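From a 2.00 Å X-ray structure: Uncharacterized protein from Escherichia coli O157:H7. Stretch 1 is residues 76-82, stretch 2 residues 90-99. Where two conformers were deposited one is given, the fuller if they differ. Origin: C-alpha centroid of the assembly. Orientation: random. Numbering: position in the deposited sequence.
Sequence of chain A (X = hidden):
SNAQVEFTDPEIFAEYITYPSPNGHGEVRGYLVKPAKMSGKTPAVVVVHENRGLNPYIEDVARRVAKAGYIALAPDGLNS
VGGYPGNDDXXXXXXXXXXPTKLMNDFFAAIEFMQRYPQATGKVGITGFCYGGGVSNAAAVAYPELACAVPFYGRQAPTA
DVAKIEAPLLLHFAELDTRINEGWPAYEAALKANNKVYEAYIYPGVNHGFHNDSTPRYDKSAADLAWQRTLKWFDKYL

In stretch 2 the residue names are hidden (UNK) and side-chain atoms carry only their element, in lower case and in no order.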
# COMPACT_ATOMS: atom_id res chain seq x y z
N ASP A 76 -2.99 11.10 -1.19
CA ASP A 76 -4.23 11.29 -1.91
C ASP A 76 -3.98 11.49 -3.41
O ASP A 76 -3.57 12.57 -3.88
CB ASP A 76 -5.02 12.48 -1.37
CG ASP A 76 -6.42 12.56 -1.94
OD1 ASP A 76 -6.81 11.71 -2.79
OD2 ASP A 76 -7.13 13.49 -1.54
N GLY A 77 -4.26 10.44 -4.17
CA GLY A 77 -4.04 10.46 -5.62
C GLY A 77 -5.00 11.35 -6.39
O GLY A 77 -4.81 11.59 -7.58
N LEU A 78 -6.05 11.81 -5.71
CA LEU A 78 -7.00 12.73 -6.33
C LEU A 78 -6.75 14.17 -5.92
O LEU A 78 -7.57 15.04 -6.20
CB LEU A 78 -8.43 12.34 -5.97
CG LEU A 78 -8.87 10.96 -6.46
CD1 LEU A 78 -10.34 10.72 -6.12
CD2 LEU A 78 -8.65 10.83 -7.98
N ASN A 79 -5.60 14.45 -5.31
CA ASN A 79 -5.34 15.80 -4.82
C ASN A 79 -5.33 16.86 -5.91
O ASN A 79 -5.68 18.01 -5.65
CB ASN A 79 -4.05 15.85 -4.02
CG ASN A 79 -3.92 17.14 -3.22
OD1 ASN A 79 -4.86 17.58 -2.55
ND2 ASN A 79 -2.75 17.73 -3.27
N SER A 80 -4.97 16.48 -7.13
CA SER A 80 -4.92 17.43 -8.23
C SER A 80 -6.30 17.77 -8.81
O SER A 80 -6.42 18.68 -9.62
CB SER A 80 -4.03 16.90 -9.36
OG SER A 80 -4.54 15.71 -9.93
N VAL A 81 -7.32 16.99 -8.46
CA VAL A 81 -8.67 17.19 -8.99
C VAL A 81 -9.70 17.34 -7.86
O VAL A 81 -10.84 16.89 -7.99
CB VAL A 81 -9.07 16.06 -9.98
CG1 VAL A 81 -8.27 16.16 -11.28
CG2 VAL A 81 -8.89 14.67 -9.38
N GLY A 82 -9.27 17.94 -6.74
CA GLY A 82 -10.14 18.24 -5.61
C GLY A 82 -10.21 17.27 -4.44
O GLY A 82 -10.96 17.51 -3.49
N UNK A 90 -17.63 8.52 -8.16
CA UNK A 90 -17.01 9.73 -8.65
C UNK A 90 -15.49 9.62 -8.47
O UNK A 90 -14.74 10.08 -9.33
c UNK A 90 -17.05 12.28 -8.47
c UNK A 90 -17.09 13.88 -10.38
n UNK A 90 -17.65 14.17 -11.73
c UNK A 90 -17.55 10.96 -7.92
c UNK A 90 -17.53 12.52 -9.89
N UNK A 91 -15.06 8.97 -7.40
CA UNK A 91 -13.65 8.76 -7.15
C UNK A 91 -13.01 7.99 -8.30
O UNK A 91 -11.94 8.35 -8.76
N UNK A 92 -13.70 6.94 -8.75
CA UNK A 92 -13.21 6.11 -9.87
C UNK A 92 -13.09 6.90 -11.16
O UNK A 92 -12.09 6.81 -11.86
c UNK A 92 -16.40 2.13 -8.03
c UNK A 92 -14.46 2.42 -9.57
n UNK A 92 -15.84 2.62 -9.14
n UNK A 92 -15.73 1.34 -7.18
c UNK A 92 -14.11 4.89 -10.09
c UNK A 92 -13.60 3.66 -9.38
n UNK A 92 -17.67 2.42 -7.77
N UNK A 93 -14.12 7.67 -11.46
CA UNK A 93 -14.14 8.52 -12.63
C UNK A 93 -13.01 9.56 -12.61
O UNK A 93 -12.33 9.76 -13.61
o UNK A 93 -17.05 12.11 -14.28
c UNK A 93 -15.50 9.22 -12.71
c UNK A 93 -15.59 10.31 -13.75
o UNK A 93 -17.89 10.44 -13.11
c UNK A 93 -16.94 11.01 -13.71
N UNK A 94 -12.81 10.19 -11.47
CA UNK A 94 -11.75 11.19 -11.34
C UNK A 94 -10.36 10.57 -11.47
O UNK A 94 -9.49 11.16 -12.11
c UNK A 94 -13.03 12.90 -9.87
c UNK A 94 -11.85 11.94 -10.00
c UNK A 94 -12.95 14.05 -10.87
c UNK A 94 -13.12 13.45 -8.45
N UNK A 95 -10.15 9.41 -10.86
CA UNK A 95 -8.80 8.82 -10.88
C UNK A 95 -8.38 8.48 -12.31
O UNK A 95 -7.21 8.59 -12.65
o UNK A 95 -7.55 6.60 -7.42
n UNK A 95 -6.28 5.23 -8.63
c UNK A 95 -7.27 7.14 -9.75
c UNK A 95 -8.69 7.62 -9.92
c UNK A 95 -7.06 6.29 -8.50
N UNK A 96 -9.35 8.10 -13.15
CA UNK A 96 -9.09 7.85 -14.57
C UNK A 96 -8.58 9.06 -15.34
O UNK A 96 -7.88 8.90 -16.33
c UNK A 96 -12.04 5.57 -15.66
c UNK A 96 -10.37 7.39 -15.26
o UNK A 96 -12.83 6.43 -16.09
n UNK A 96 -12.29 4.27 -15.74
c UNK A 96 -10.75 5.96 -14.97
N UNK A 97 -8.94 10.25 -14.89
CA UNK A 97 -8.53 11.49 -15.55
C UNK A 97 -7.13 11.93 -15.13
O UNK A 97 -6.57 12.81 -15.76
n UNK A 97 -13.25 13.08 -15.08
c UNK A 97 -9.51 12.61 -15.23
c UNK A 97 -10.98 12.35 -15.59
o UNK A 97 -11.54 14.34 -14.32
c UNK A 97 -11.95 13.34 -14.93
N UNK A 98 -6.59 11.36 -14.07
CA UNK A 98 -5.28 11.76 -13.58
C UNK A 98 -4.19 11.08 -14.41
O UNK A 98 -4.31 9.90 -14.74
c UNK A 98 -3.72 11.79 -11.56
c UNK A 98 -6.16 12.09 -11.22
c UNK A 98 -5.10 11.40 -12.08
N UNK A 99 -3.15 11.82 -14.77
CA UNK A 99 -2.06 11.25 -15.56
C UNK A 99 -1.45 10.06 -14.79
O UNK A 99 -1.01 10.23 -13.66
o UNK A 99 0.03 11.41 -17.80
o UNK A 99 1.25 11.43 -15.97
c UNK A 99 -0.97 12.27 -15.83
c UNK A 99 0.19 11.67 -16.59

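Position 90 carries four carbons in a row ending in a nitrogen, an unbranched chain that makes no contact with stretch 1. This is Lys90, whose flexible, charged side chain suits a partly exposed place on the helix.

Position 91 has no side-chain atoms at all. Its backbone O lies 3.9 Å from Leu78 CD1, and an ideal CB would lie 4.1 Å from Leu78 CD1, without a clash. The residue is Gly91, which leaves the helix backbone bare where its O meets that methyl.

At position 92 three carbons lead to a nitrogen and then to a carbon bearing two more nitrogens, the guanidinium pattern of arginine. Arg92 has its CA-to-CB bond pointing away from stretch 1 and takes no part in the contact; a long charged side chain suits such a partly exposed site.

Position 93 shows three carbons, the third carrying two oxygens: a carboxylate on a two-carbon stem, hence Glu93. It is exposed and out of reach of stretch 1, but one helical turn lets it pair with the lysine before it. Lys90 NZ and Glu93 OE2 are 3.3 Å apart, a salt bridge whose hydrogen bond is weak.

Position 94 has four carbons, forked at the second, and no polar atom. Its CB lies 3.9 Å from Leu78 CD2 and 4.1 Å from Val81 CG2. The fork beyond CB identifies Leu94, whose CA-to-CB bond points toward stretch 1 and which offers apolar surface to two apolar neighbours.

Position 95 has three carbons, the third carrying one oxygen and one nitrogen. Leu78 CD2 comes within 3.5 Å of its CA and 3.8 Å of its CB, so the contact uses the aliphatic base of the residue. An amide at this length is Gln95. The buried amide is not left unsatisfied, because both OE1 and NE2 are hydrogen-bonded elsewhere in the structure.

Position 96 repeats the same atoms, three carbons with an oxygen and a nitrogen on the third, but its CA-to-CB bond points away from stretch 1. Gln96 is exposed, where a polar amide is readily accommodated.

Position 97 again has three carbons ending in one oxygen and one nitrogen. Gln97 starts sideways, and although its end comes nearer, Gln97 OE1 stays 4.8 Å from Val81 CG1; its polar amide suits an exposed site.

Position 98 has one carbon carrying two others, branched at CB. One of its two outer carbons lies 3.9 Å from Gly77 O, 4.2 Å from Val81 CG2 and 4.3 Å from Leu78 CD2. This is Val98, a compact apolar group that fits this buried place.

Position 99 has two carbons, the second carrying two oxygens. The short carboxylate of Asp99 suits an N-cap, accepting from a backbone N just past the stretch.

The contact works by apolar packing, without a hydrogen bond across it. Leu78 N donates to Asp76 OD1 at 3.0 Å, within a type I turn from Asp76 to Asn79. From there the Leu78 side chain reaches the helix backbone, while Val81 adds its CG2 against Leu94 and Val98.

Stretch 2 (90-99) KGRELQQQVD
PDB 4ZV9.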